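Local coordinates for RagB/SusD domain protein (Flavobacterium johnsoniae, PDB 5J90), which binds chitin as a SusD homolog, and probably presents its oligosaccharides at the cell surface for uptake through a partner outer-membrane transporter, at residues Asn39-Thr44 with Lys325-Met330; Met127-Asp132 with Phe429-Glu434; Asp241-Ile246 with Leu329-Glu334; Tyr251-Ala256 with Ala320-Lys325. One frame throughout, in Å; residues are numbered along the deposited sequence.

Contact 1. Residues Asn39-Thr44 with Lys325-Met330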
loop_
_atom_site.group_PDB
_atom_site.type_symbol
_atom_site.label_atom_id
_atom_site.label_comp_id
_atom_site.label_asym_id
_atom_site.label_seq_id
_atom_site.Cartn_x
_atom_site.Cartn_y
_atom_site.Cartn_z
ATOM N N ASN A 39 -28.697 -13.389 2.128
ATOM C CA ASN A 39 -27.647 -13.308 1.105
ATOM C C ASN A 39 -26.363 -12.602 1.505
ATOM O O ASN A 39 -25.552 -12.285 0.647
ATOM C CB ASN A 39 -28.190 -12.719 -0.205
ATOM C CG ASN A 39 -29.195 -13.635 -0.880
ATOM O OD1 ASN A 39 -28.821 -14.574 -1.593
ATOM N ND2 ASN A 39 -30.473 -13.381 -0.648
ATOM N N ILE A 40 -26.168 -12.349 2.793
ATOM C CA ILE A 40 -24.845 -11.935 3.265
ATOM C C ILE A 40 -23.908 -13.109 3.014
ATOM O O ILE A 40 -22.902 -12.986 2.305
ATOM C CB ILE A 40 -24.870 -11.521 4.743
ATOM C CG1 ILE A 40 -25.758 -10.287 4.907
ATOM C CG2 ILE A 40 -23.450 -11.263 5.269
ATOM C CD1 ILE A 40 -26.260 -10.090 6.319
ATOM N N GLN A 41 -24.253 -14.263 3.584
ATOM C CA GLN A 41 -23.835 -15.544 3.033
ATOM C C GLN A 41 -25.051 -16.119 2.330
ATOM O O GLN A 41 -26.124 -16.219 2.929
ATOM C CB GLN A 41 -23.366 -16.499 4.130
ATOM C CG GLN A 41 -22.074 -16.053 4.764
ATOM C CD GLN A 41 -21.495 -17.101 5.681
ATOM O OE1 GLN A 41 -22.217 -17.929 6.242
ATOM N NE2 GLN A 41 -20.181 -17.083 5.836
ATOM N N VAL A 42 -24.910 -16.472 1.058
ATOM C CA VAL A 42 -26.055 -16.997 0.319
ATOM C C VAL A 42 -26.485 -18.341 0.892
ATOM O O VAL A 42 -25.740 -19.317 0.847
ATOM C CB VAL A 42 -25.760 -17.113 -1.182
ATOM C CG1 VAL A 42 -26.919 -17.808 -1.895
ATOM C CG2 VAL A 42 -25.511 -15.728 -1.768
ATOM N N LEU A 43 -27.686 -18.382 1.459
ATOM C CA LEU A 43 -28.121 -19.580 2.162
ATOM C C LEU A 43 -28.620 -20.654 1.213
ATOM O O LEU A 43 -28.497 -21.849 1.504
ATOM C CB LEU A 43 -29.184 -19.231 3.203
ATOM C CG LEU A 43 -28.703 -18.304 4.317
ATOM C CD1 LEU A 43 -29.790 -18.141 5.370
ATOM C CD2 LEU A 43 -27.406 -18.801 4.946
ATOM N N THR A 44 -29.180 -20.232 0.083
ATOM C CA THR A 44 -29.689 -21.169 -0.912
ATOM C C THR A 44 -29.654 -20.535 -2.303
ATOM O O THR A 44 -29.848 -19.334 -2.444
ATOM C CB THR A 44 -31.130 -21.618 -0.558
ATOM O OG1 THR A 44 -31.473 -22.788 -1.316
ATOM C CG2 THR A 44 -32.126 -20.512 -0.851
ATOM N N LYS A 325 -29.687 -24.402 11.612
ATOM C CA LYS A 325 -30.402 -23.364 10.884
ATOM C C LYS A 325 -29.960 -21.975 11.350
ATOM O O LYS A 325 -30.516 -20.970 10.931
ATOM C CB LYS A 325 -31.913 -23.546 11.052
ATOM C CG LYS A 325 -32.409 -24.926 10.616
ATOM C CD LYS A 325 -33.870 -25.166 11.022
ATOM C CE LYS A 325 -34.811 -24.499 10.044
ATOM N NZ LYS A 325 -36.245 -24.778 10.396
ATOM N N GLU A 326 -28.958 -21.932 12.228
ATOM C CA GLU A 326 -28.390 -20.664 12.694
ATOM C C GLU A 326 -26.977 -20.501 12.155
ATOM O O GLU A 326 -26.124 -21.376 12.320
ATOM C CB GLU A 326 -28.422 -20.599 14.220
ATOM C CG GLU A 326 -29.816 -20.903 14.751
ATOM C CD GLU A 326 -30.028 -20.566 16.211
ATOM O OE1 GLU A 326 -29.073 -20.164 16.901
ATOM O OE2 GLU A 326 -31.184 -20.707 16.668
ATOM N N ILE A 327 -26.749 -19.371 11.493
ATOM C CA ILE A 327 -25.475 -19.106 10.823
ATOM C C ILE A 327 -24.843 -17.872 11.462
ATOM O O ILE A 327 -25.345 -16.756 11.320
ATOM C CB ILE A 327 -25.671 -18.880 9.311
ATOM C CG1 ILE A 327 -26.335 -20.093 8.643
ATOM C CG2 ILE A 327 -24.342 -18.582 8.639
ATOM C CD1 ILE A 327 -27.848 -20.015 8.575
ATOM N N TYR A 328 -23.756 -18.093 12.191
ATOM C CA TYR A 328 -23.099 -17.007 12.927
ATOM C C TYR A 328 -22.219 -16.176 12.008
ATOM O O TYR A 328 -21.430 -16.712 11.222
ATOM C CB TYR A 328 -22.283 -17.559 14.095
ATOM C CG TYR A 328 -23.153 -17.996 15.252
ATOM C CD1 TYR A 328 -23.836 -19.201 15.212
ATOM C CD2 TYR A 328 -23.330 -17.182 16.363
ATOM C CE1 TYR A 328 -24.650 -19.593 16.260
ATOM C CE2 TYR A 328 -24.138 -17.563 17.414
ATOM C CZ TYR A 328 -24.793 -18.773 17.352
ATOM O OH TYR A 328 -25.608 -19.164 18.391
ATOM N N LEU A 329 -22.370 -14.861 12.104
ATOM C CA LEU A 329 -21.593 -13.948 11.276
ATOM C C LEU A 329 -20.651 -13.062 12.092
ATOM O O LEU A 329 -19.685 -12.527 11.552
ATOM C CB LEU A 329 -22.517 -13.100 10.400
ATOM C CG LEU A 329 -23.301 -13.895 9.360
ATOM C CD1 LEU A 329 -24.331 -12.993 8.691
ATOM C CD2 LEU A 329 -22.359 -14.518 8.337
ATOM N N MET A 330 -20.922 -12.900 13.385
ATOM C CA MET A 330 -19.997 -12.201 14.281
ATOM C C MET A 330 -20.261 -12.644 15.720
ATOM O O MET A 330 -21.308 -12.321 16.291
ATOM C CB MET A 330 -20.137 -10.685 14.152
ATOM C CG MET A 330 -19.155 -9.905 15.028
ATOM S SD MET A 330 -19.409 -8.114 14.974
ATOM C CE MET A 330 -18.732 -7.722 13.375
#

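Contact 2. Residues Met127-Asp132 with Phe429-Glu434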
loop_
_atom_site.group_PDB
_atom_site.type_symbol
_atom_site.label_atom_id
_atom_site.label_comp_id
_atom_site.label_asym_id
_atom_site.label_seq_id
_atom_site.Cartn_x
_atom_site.Cartn_y
_atom_site.Cartn_z
ATOM N N MET A 127 -21.871 -5.281 2.795
ATOM C CA MET A 127 -21.000 -4.622 1.822
ATOM C C MET A 127 -19.540 -4.437 2.249
ATOM O O MET A 127 -18.667 -4.325 1.383
ATOM C CB MET A 127 -21.620 -3.311 1.314
ATOM C CG MET A 127 -23.004 -3.505 0.660
ATOM S SD MET A 127 -23.042 -4.701 -0.704
ATOM C CE MET A 127 -22.043 -3.854 -1.926
ATOM N N HIS A 128 -19.247 -4.433 3.555
ATOM C CA HIS A 128 -17.831 -4.395 3.940
ATOM C C HIS A 128 -17.114 -5.643 3.424
ATOM O O HIS A 128 -15.949 -5.587 3.025
ATOM C CB HIS A 128 -17.606 -4.180 5.456
ATOM C CG HIS A 128 -17.678 -5.436 6.280
ATOM N ND1 HIS A 128 -18.870 -5.978 6.715
ATOM C CD2 HIS A 128 -16.703 -6.262 6.736
ATOM C CE1 HIS A 128 -18.626 -7.077 7.412
ATOM N NE2 HIS A 128 -17.319 -7.270 7.442
ATOM N N ARG A 129 -17.824 -6.771 3.385
ATOM C CA ARG A 129 -17.269 -7.999 2.819
ATOM C C ARG A 129 -16.922 -7.802 1.344
ATOM O O ARG A 129 -15.863 -8.233 0.870
ATOM C CB ARG A 129 -18.261 -9.153 2.994
ATOM C CG ARG A 129 -18.405 -9.605 4.448
ATOM C CD ARG A 129 -19.738 -10.338 4.716
ATOM N NE ARG A 129 -20.049 -11.373 3.721
ATOM C CZ ARG A 129 -19.602 -12.627 3.754
ATOM N NH1 ARG A 129 -18.801 -13.047 4.727
ATOM N NH2 ARG A 129 -19.954 -13.487 2.802
ATOM N N MET A 130 -17.813 -7.131 0.619
ATOM C CA MET A 130 -17.596 -6.853 -0.796
ATOM C C MET A 130 -16.336 -6.024 -1.034
ATOM O O MET A 130 -15.487 -6.401 -1.844
ATOM C CB MET A 130 -18.821 -6.146 -1.378
ATOM C CG MET A 130 -18.824 -6.071 -2.908
ATOM S SD MET A 130 -19.195 -7.656 -3.726
ATOM C CE MET A 130 -20.920 -7.871 -3.267
ATOM N N THR A 131 -16.195 -4.904 -0.331
ATOM C CA THR A 131 -14.991 -4.108 -0.539
ATOM C C THR A 131 -13.734 -4.805 -0.014
ATOM O O THR A 131 -12.658 -4.684 -0.604
ATOM C CB THR A 131 -15.112 -2.666 0.002
ATOM O OG1 THR A 131 -13.877 -1.971 -0.223
ATOM C CG2 THR A 131 -15.382 -2.652 1.497
ATOM N N ASP A 132 -13.870 -5.582 1.053
ATOM C CA ASP A 132 -12.723 -6.333 1.545
ATOM C C ASP A 132 -12.245 -7.384 0.551
ATOM O O ASP A 132 -11.094 -7.813 0.605
ATOM C CB ASP A 132 -13.038 -6.972 2.892
ATOM C CG ASP A 132 -13.103 -5.964 4.013
ATOM O OD1 ASP A 132 -12.725 -4.786 3.820
ATOM O OD2 ASP A 132 -13.531 -6.371 5.111
ATOM N N PHE A 429 -14.458 -19.754 13.346
ATOM C CA PHE A 429 -14.816 -20.845 12.447
ATOM C C PHE A 429 -16.333 -21.028 12.475
ATOM O O PHE A 429 -16.937 -20.956 13.550
ATOM C CB PHE A 429 -14.108 -22.129 12.892
ATOM C CG PHE A 429 -14.394 -23.312 12.010
ATOM C CD1 PHE A 429 -15.400 -24.214 12.345
ATOM C CD2 PHE A 429 -13.666 -23.522 10.849
ATOM C CE1 PHE A 429 -15.676 -25.301 11.532
ATOM C CE2 PHE A 429 -13.941 -24.610 10.031
ATOM C CZ PHE A 429 -14.950 -25.499 10.379
ATOM N N PRO A 430 -16.965 -21.277 11.307
ATOM C CA PRO A 430 -16.436 -21.509 9.957
ATOM C C PRO A 430 -16.501 -20.281 9.030
ATOM O O PRO A 430 -16.516 -20.438 7.804
ATOM C CB PRO A 430 -17.393 -22.579 9.426
ATOM C CG PRO A 430 -18.713 -22.138 9.975
ATOM C CD PRO A 430 -18.417 -21.534 11.351
ATOM N N GLU A 431 -16.543 -19.079 9.597
ATOM C CA GLU A 431 -16.728 -17.865 8.786
ATOM C C GLU A 431 -15.406 -17.358 8.170
ATOM O O GLU A 431 -14.717 -16.488 8.709
ATOM C CB GLU A 431 -17.427 -16.781 9.614
ATOM C CG GLU A 431 -18.246 -15.787 8.794
ATOM C CD GLU A 431 -17.399 -15.026 7.787
ATOM O OE1 GLU A 431 -16.781 -14.004 8.168
ATOM O OE2 GLU A 431 -17.333 -15.456 6.617
ATOM N N GLY A 432 -15.072 -17.913 7.016
ATOM C CA GLY A 432 -13.765 -17.702 6.428
ATOM C C GLY A 432 -13.443 -16.298 5.955
ATOM O O GLY A 432 -12.270 -15.944 5.895
ATOM N N GLN A 433 -14.451 -15.498 5.628
ATOM C CA GLN A 433 -14.191 -14.168 5.081
ATOM C C GLN A 433 -13.481 -13.257 6.086
ATOM O O GLN A 433 -12.467 -12.645 5.754
ATOM C CB GLN A 433 -15.491 -13.543 4.567
ATOM C CG GLN A 433 -15.349 -12.115 4.033
ATOM C CD GLN A 433 -14.516 -12.010 2.761
ATOM O OE1 GLN A 433 -14.352 -12.979 2.006
ATOM N NE2 GLN A 433 -13.989 -10.818 2.516
ATOM N N GLU A 434 -13.981 -13.187 7.314
ATOM C CA GLU A 434 -13.329 -12.355 8.311
ATOM C C GLU A 434 -11.927 -12.877 8.617
ATOM O O GLU A 434 -10.997 -12.102 8.784
ATOM C CB GLU A 434 -14.176 -12.280 9.577
ATOM C CG GLU A 434 -13.618 -11.325 10.635
ATOM C CD GLU A 434 -13.394 -9.910 10.125
ATOM O OE1 GLU A 434 -14.038 -9.491 9.138
ATOM O OE2 GLU A 434 -12.572 -9.190 10.728
HETATM O O HOH W 1 -15.818 -9.700 7.136
HETATM O O HOH W 2 -17.739 -11.719 7.160
HETATM O O HOH W 3 -14.049 -9.082 5.074
#

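Contact 3. Residues Asp241-Ile246 with Leu329-Glu334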
loop_
_atom_site.group_PDB
_atom_site.type_symbol
_atom_site.label_atom_id
_atom_site.label_comp_id
_atom_site.label_asym_id
_atom_site.label_seq_id
_atom_site.Cartn_x
_atom_site.Cartn_y
_atom_site.Cartn_z
ATOM N N ASP A 241 -25.277 -14.184 23.727
ATOM C CA ASP A 241 -26.570 -13.765 23.188
ATOM C C ASP A 241 -26.471 -12.462 22.388
ATOM O O ASP A 241 -27.396 -12.101 21.658
ATOM C CB ASP A 241 -27.614 -13.609 24.303
ATOM C CG ASP A 241 -28.125 -14.943 24.826
ATOM O OD1 ASP A 241 -27.861 -15.984 24.193
ATOM O OD2 ASP A 241 -28.807 -14.940 25.873
ATOM N N ASP A 242 -25.350 -11.754 22.534
ATOM C CA ASP A 242 -25.120 -10.523 21.771
ATOM C C ASP A 242 -24.636 -10.791 20.344
ATOM O O ASP A 242 -24.591 -9.863 19.520
ATOM C CB ASP A 242 -24.084 -9.623 22.463
ATOM C CG ASP A 242 -24.528 -9.127 23.828
ATOM O OD1 ASP A 242 -25.749 -9.024 24.085
ATOM O OD2 ASP A 242 -23.618 -8.804 24.625
ATOM N N SER A 243 -24.257 -12.033 20.057
ATOM C CA SER A 243 -23.674 -12.384 18.761
ATOM C C SER A 243 -24.628 -12.102 17.606
ATOM O O SER A 243 -25.848 -12.191 17.753
ATOM C CB SER A 243 -23.275 -13.860 18.730
ATOM O OG SER A 243 -22.311 -14.163 19.725
ATOM N N PHE A 244 -24.065 -11.771 16.447
ATOM C CA PHE A 244 -24.861 -11.559 15.244
ATOM C C PHE A 244 -24.936 -12.857 14.456
ATOM O O PHE A 244 -23.913 -13.433 14.068
ATOM C CB PHE A 244 -24.281 -10.441 14.369
ATOM C CG PHE A 244 -25.184 -10.054 13.241
ATOM C CD1 PHE A 244 -26.368 -9.383 13.488
ATOM C CD2 PHE A 244 -24.868 -10.387 11.933
ATOM C CE1 PHE A 244 -27.223 -9.039 12.452
ATOM C CE2 PHE A 244 -25.725 -10.046 10.894
ATOM C CZ PHE A 244 -26.898 -9.373 11.161
ATOM N N LYS A 245 -26.160 -13.326 14.239
ATOM C CA LYS A 245 -26.391 -14.578 13.525
ATOM C C LYS A 245 -27.675 -14.473 12.718
ATOM O O LYS A 245 -28.588 -13.714 13.066
ATOM C CB LYS A 245 -26.486 -15.756 14.502
ATOM C CG LYS A 245 -27.649 -15.660 15.490
ATOM C CD LYS A 245 -27.627 -16.825 16.475
ATOM C CE LYS A 245 -28.721 -16.704 17.511
ATOM N NZ LYS A 245 -28.589 -17.802 18.525
ATOM N N ILE A 246 -27.731 -15.230 11.630
ATOM C CA ILE A 246 -28.970 -15.403 10.897
ATOM C C ILE A 246 -29.660 -16.648 11.427
ATOM O O ILE A 246 -29.078 -17.731 11.437
ATOM C CB ILE A 246 -28.719 -15.570 9.387
ATOM C CG1 ILE A 246 -27.811 -14.446 8.861
ATOM C CG2 ILE A 246 -30.053 -15.624 8.640
ATOM C CD1 ILE A 246 -28.394 -13.049 8.994
ATOM N N LEU A 329 -22.370 -14.861 12.104
ATOM C CA LEU A 329 -21.593 -13.948 11.276
ATOM C C LEU A 329 -20.651 -13.062 12.092
ATOM O O LEU A 329 -19.685 -12.527 11.552
ATOM C CB LEU A 329 -22.517 -13.100 10.400
ATOM C CG LEU A 329 -23.301 -13.895 9.360
ATOM C CD1 LEU A 329 -24.331 -12.993 8.691
ATOM C CD2 LEU A 329 -22.359 -14.518 8.337
ATOM N N MET A 330 -20.922 -12.900 13.385
ATOM C CA MET A 330 -19.997 -12.201 14.281
ATOM C C MET A 330 -20.261 -12.644 15.720
ATOM O O MET A 330 -21.308 -12.321 16.291
ATOM C CB MET A 330 -20.137 -10.685 14.152
ATOM C CG MET A 330 -19.155 -9.905 15.028
ATOM S SD MET A 330 -19.409 -8.114 14.974
ATOM C CE MET A 330 -18.732 -7.722 13.375
ATOM N N ASN A 331 -19.318 -13.381 16.294
ATOM C CA ASN A 331 -19.456 -13.879 17.659
ATOM C C ASN A 331 -18.994 -12.878 18.699
ATOM O O ASN A 331 -18.098 -12.075 18.438
ATOM C CB ASN A 331 -18.617 -15.138 17.861
ATOM C CG ASN A 331 -19.000 -16.264 16.938
ATOM O OD1 ASN A 331 -20.183 -16.529 16.713
ATOM N ND2 ASN A 331 -17.999 -16.957 16.418
ATOM N N ALA A 332 -19.563 -12.950 19.897
ATOM C CA ALA A 332 -19.090 -12.122 20.991
ATOM C C ALA A 332 -17.582 -12.275 21.229
ATOM O O ALA A 332 -16.914 -11.306 21.594
ATOM C CB ALA A 332 -19.883 -12.434 22.265
ATOM N N ALA A 333 -17.038 -13.471 21.024
ATOM C CA ALA A 333 -15.602 -13.677 21.233
ATOM C C ALA A 333 -14.764 -12.686 20.425
ATOM O O ALA A 333 -13.768 -12.157 20.925
ATOM C CB ALA A 333 -15.198 -15.105 20.902
ATOM N N GLU A 334 -15.180 -12.417 19.190
ATOM C CA GLU A 334 -14.456 -11.483 18.337
ATOM C C GLU A 334 -14.367 -10.100 18.973
ATOM O O GLU A 334 -13.347 -9.429 18.849
ATOM C CB GLU A 334 -15.124 -11.366 16.963
ATOM C CG GLU A 334 -14.408 -10.353 16.066
ATOM C CD GLU A 334 -14.976 -10.230 14.666
ATOM O OE1 GLU A 334 -15.735 -11.122 14.224
ATOM O OE2 GLU A 334 -14.642 -9.227 13.997
#

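Contact 4. Residues Tyr251-Ala256 with Ala320-Lys325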
loop_
_atom_site.group_PDB
_atom_site.type_symbol
_atom_site.label_atom_id
_atom_site.label_comp_id
_atom_site.label_asym_id
_atom_site.label_seq_id
_atom_site.Cartn_x
_atom_site.Cartn_y
_atom_site.Cartn_z
ATOM N N TYR A 251 -33.713 -22.771 6.204
ATOM C CA TYR A 251 -32.464 -23.311 5.654
ATOM C C TYR A 251 -31.437 -23.751 6.686
ATOM O O TYR A 251 -31.238 -23.092 7.707
ATOM C CB TYR A 251 -31.806 -22.309 4.691
ATOM C CG TYR A 251 -32.748 -21.773 3.636
ATOM C CD1 TYR A 251 -33.315 -22.622 2.695
ATOM C CD2 TYR A 251 -33.076 -20.424 3.588
ATOM C CE1 TYR A 251 -34.188 -22.139 1.731
ATOM C CE2 TYR A 251 -33.944 -19.931 2.621
ATOM C CZ TYR A 251 -34.499 -20.796 1.704
ATOM O OH TYR A 251 -35.365 -20.315 0.746
ATOM N N THR A 252 -30.785 -24.866 6.398
ATOM C CA THR A 252 -29.592 -25.289 7.110
ATOM C C THR A 252 -28.383 -24.575 6.473
ATOM O O THR A 252 -28.385 -24.308 5.267
ATOM C CB THR A 252 -29.444 -26.817 7.002
ATOM O OG1 THR A 252 -30.557 -27.434 7.668
ATOM C CG2 THR A 252 -28.160 -27.310 7.645
ATOM N N ASN A 253 -27.365 -24.258 7.274
ATOM C CA ASN A 253 -26.103 -23.729 6.743
ATOM C C ASN A 253 -25.688 -24.551 5.509
ATOM O O ASN A 253 -25.602 -25.777 5.585
ATOM C CB ASN A 253 -25.024 -23.812 7.829
ATOM C CG ASN A 253 -23.728 -23.134 7.430
ATOM O OD1 ASN A 253 -23.278 -23.244 6.287
ATOM N ND2 ASN A 253 -23.113 -22.433 8.382
ATOM N N PRO A 254 -25.449 -23.887 4.362
ATOM C CA PRO A 254 -25.196 -24.645 3.127
ATOM C C PRO A 254 -23.928 -25.495 3.176
ATOM O O PRO A 254 -23.784 -26.443 2.397
ATOM C CB PRO A 254 -25.081 -23.552 2.047
ATOM C CG PRO A 254 -24.798 -22.295 2.799
ATOM C CD PRO A 254 -25.516 -22.437 4.119
ATOM N N ILE A 255 -23.019 -25.175 4.093
ATOM C CA ILE A 255 -21.808 -25.969 4.239
ATOM C C ILE A 255 -22.122 -27.421 4.620
ATOM O O ILE A 255 -21.375 -28.331 4.265
ATOM C CB ILE A 255 -20.822 -25.321 5.240
ATOM C CG1 ILE A 255 -20.396 -23.932 4.738
ATOM C CG2 ILE A 255 -19.595 -26.198 5.433
ATOM C CD1 ILE A 255 -19.648 -23.121 5.773
ATOM N N ALA A 256 -23.221 -27.639 5.341
ATOM C CA ALA A 256 -23.592 -29.002 5.725
ATOM C C ALA A 256 -23.760 -29.891 4.491
ATOM O O ALA A 256 -23.311 -31.041 4.481
ATOM C CB ALA A 256 -24.864 -28.987 6.559
ATOM N N ALA A 320 -20.711 -30.587 13.426
ATOM C CA ALA A 320 -22.038 -30.202 13.888
ATOM C C ALA A 320 -22.328 -28.704 13.852
ATOM O O ALA A 320 -23.492 -28.305 13.784
ATOM C CB ALA A 320 -22.305 -30.766 15.286
ATOM N N VAL A 321 -21.287 -27.869 13.894
ATOM C CA VAL A 321 -21.512 -26.422 13.902
ATOM C C VAL A 321 -22.226 -25.924 12.647
ATOM O O VAL A 321 -22.887 -24.888 12.690
ATOM C CB VAL A 321 -20.217 -25.590 14.133
ATOM C CG1 VAL A 321 -19.649 -25.851 15.531
ATOM C CG2 VAL A 321 -19.186 -25.846 13.046
ATOM N N VAL A 322 -22.105 -26.657 11.539
ATOM C CA VAL A 322 -22.833 -26.283 10.323
ATOM C C VAL A 322 -24.143 -27.041 10.134
ATOM O O VAL A 322 -24.906 -26.734 9.220
ATOM C CB VAL A 322 -21.974 -26.398 9.042
ATOM C CG1 VAL A 322 -20.747 -25.482 9.146
ATOM C CG2 VAL A 322 -21.573 -27.841 8.767
ATOM N N ARG A 323 -24.414 -28.009 11.010
ATOM C CA ARG A 323 -25.675 -28.748 10.945
ATOM C C ARG A 323 -26.699 -28.030 11.813
ATOM O O ARG A 323 -27.120 -28.513 12.867
ATOM C CB ARG A 323 -25.470 -30.219 11.326
ATOM C CG ARG A 323 -24.523 -30.923 10.348
ATOM C CD ARG A 323 -24.537 -32.445 10.480
ATOM N NE ARG A 323 -23.766 -32.938 11.617
ATOM C CZ ARG A 323 -22.472 -33.233 11.576
ATOM N NH1 ARG A 323 -21.778 -33.049 10.461
ATOM N NH2 ARG A 323 -21.868 -33.713 12.655
ATOM N N SER A 324 -27.083 -26.850 11.344
ATOM C CA SER A 324 -27.863 -25.904 12.116
ATOM C C SER A 324 -28.554 -24.935 11.173
ATOM O O SER A 324 -28.050 -24.658 10.071
ATOM C CB SER A 324 -26.926 -25.113 13.034
ATOM O OG SER A 324 -27.639 -24.161 13.794
ATOM N N LYS A 325 -29.687 -24.402 11.612
ATOM C CA LYS A 325 -30.402 -23.364 10.884
ATOM C C LYS A 325 -29.960 -21.975 11.350
ATOM O O LYS A 325 -30.516 -20.970 10.931
ATOM C CB LYS A 325 -31.913 -23.546 11.052
ATOM C CG LYS A 325 -32.409 -24.926 10.616
ATOM C CD LYS A 325 -33.870 -25.166 11.022
ATOM C CE LYS A 325 -34.811 -24.499 10.044
ATOM N NZ LYS A 325 -36.245 -24.778 10.396
HETATM O O HOH W 4 -23.943 -22.653 11.282
#

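Contact 1. Residues Asn39-Thr44 with Lys325-Met330
Leu43 and Ile327 meet tip to tip where the loop between helices 33-37 and 46-54 packs against strand 326-328, one of two strands in a small antiparallel sheet. The contact is almost wholly hydrophobic, as suits a buried seam between a loop and a short strand. In the first apolar pair, Leu43 CD2 lies 3.9 Å from Ile327 CD1. An unusual chi2 of 92°, away from any staggered value, sets CD1 of Ile327 there. In the second, the beta-branch of Ile40 does the touching: CG2, anti to the backbone N, comes 3.9 Å from Leu329 CD1. Branched aliphatic residues fit both sides, because each offers a methyl on more than one side of its chain.

The polar member is Gln41, which reaches between the two aliphatic pairs. Its chain is extended beyond CG and slides past Leu329 in the opposite direction, with CD 3.8 Å from Leu329 CD2. The amide nitrogen is turned to Gln53 OE1, a weak hydrogen bond, and the side chain also packs on Arg129 and Glu431. A glutamine suits this place by giving an apolar flank to the leucine while carrying its amide onward to polar neighbours. Helix 113-134 covers the Ile40 end through Leu122 and Glu125, and Ile246 of the neighbouring strand covers Leu43. The tightest approach sets a carbonyl oxygen against a methyl: Gln41 OE1 lies 3.3 Å from Ile327 CG2.

Contact 2. Residues Met127-Asp132 with Phe429-Glu434
Arg129 offers the edge of its guanidinium to Glu431, whose OE2 lies in its plane, as does a water that links NH1 to Glu431 OE1. One face of the His128 ring carries Arg129 CG, offset toward the rim; Glu434 OE1 lies beyond its edge, near the ring plane, joined to NE2 through a water. Helix 113-134 meets the N-terminus of helix 432-442, with Glu431 as the N-cap. Glu431 OE1 accepts from Glu434 N on the syn side (3.0 Å), and OE2 from Gln433 N from above the carboxylate plane. A bend at chi2 (-60°) turns CD back to the helix start, so a long glutamate can cap. Its salt bridge to Arg129 NH1 is long and weak (3.4 Å, 132°); Gln53 is the stronger partner of both. An alanine at Glu431 would probably leave the first helical turn uncapped and Arg129 without its carboxylate. Another water joins Asp132 to Gln433, whose amide has its stronger partner in Ser57, and His128 ND1 bonds to Val124 O. Arg213 bridges Asp132 and Glu434, and Tyr158 holds Asp132. The aliphatic part of Gln433 packs beside the arginine, its CB 3.4 Å from Arg129 NH1.

Contact 3. Residues Asp241-Ile246 with Leu329-Glu334
Phe244 and Leu329 lie side by side, their side chains pointing the same way, with Leu329 CB at the edge of the phenyl ring, 3.9 Å from Phe244 CD2. CG of Phe244 is anti to its backbone N (chi1 -171°), and the ring beyond stacks with Phe202 of helix 196-213. Ile246 crosses Leu329 obliquely, its CG1 3.8 Å from Leu329 CD1, both groups packing in this buried patch. Phe244 and Met330 share one face of the sheet, CB to CB at 4.2 Å; the flexible thioether of Met330 then runs on to helix 196-213. Ser243 works differently: its OG accepts from Ala332 N (3.0 Å, 151°) at the start of helix 332-344 and also bonds to Asn240 O. A small hydroxyl suits this tight corner, and an alanine here would probably leave Ala332 N and Asn240 O without that mate. Ala332 in turn is slim enough to set its CB near the hydroxyl. On the backbone, Phe244 N donates to Met330 O (2.8 Å), while Phe244 O accepts from both Met330 N (3.1 Å) and Leu329 N (2.9 Å). Two successive residues opposite one partner, in an antiparallel pair, make this a classic beta bulge.

Contact 4. Residues Tyr251-Ala256 with Ala320-Lys325
Asn253 N donates to Ser324 O (2.9 Å, 168°), nearly along the C=O axis, and this straight bond joins the backbones of the two segments where both run as loop. Weaker CA-H...O contacts flank it: Thr252 CA also points at Ser324 O, and Lys325 CA at Tyr251 O (3.3 Å). The latter carbonyl is buried here with no hydrogen-bond partner, so the CA-H contact and the aliphatic start of Lys325, whose CB and CG lie close by, are what it meets. On the other segment a 3-10 turn, 320-322, gives way to an inverse gamma turn centred on Arg323; Val322 O faces the partner segment, with Asn253 CB 3.2 Å from that oxygen and Ala256 CB 3.5 Å.

Among the side chains, Val322 carries most of the contact. With chi1 at -60° its CG1 is anti to the carbonyl carbon and touches Ile255 CB (3.9 Å), the two side chains crossing at about a right angle, while CG2 lies over the backbone N and CA of Ala256. A compact beta-branched residue fills this place, and an alanine opposite allows the approach. The flank of the Asn253 amide packs against Val322 as well, and its ND2 reaches a water that donates to Val321 O. On the exposed side Arg323 makes a salt bridge with Asp288, and Pro430 covers Val322. The other end of the amide, Asn253 OD1, accepts from Ile255 N (2.9 Å), two residues on. With Pro254 between them, this is an Asx turn that leads into helix 255-261.

Along the chain, contact 4 lies inside the loop closed by contact 3, itself inside that closed by contact 2, while the segments of contacts 1 and 2 alternate. Residues 320-334 thread three of them, pairing with 251-256, 39-44 and then 241-246. Contacts 1 and 3 share Leu329 and Met330 and meet at the same two-stranded sheet, their centres about 12 Å apart. Contacts 2 and 4 reach it through contact 1: Gln41 lies beside Arg129 and Glu431, and Pro254 packs against Val42 and Leu43, the centres of contacts 1 and 4 about 9 Å apart. Contact 2, whose centre lies about 3 Å from the centre of this largely helical chain, adds helices 113-134 and 432-442.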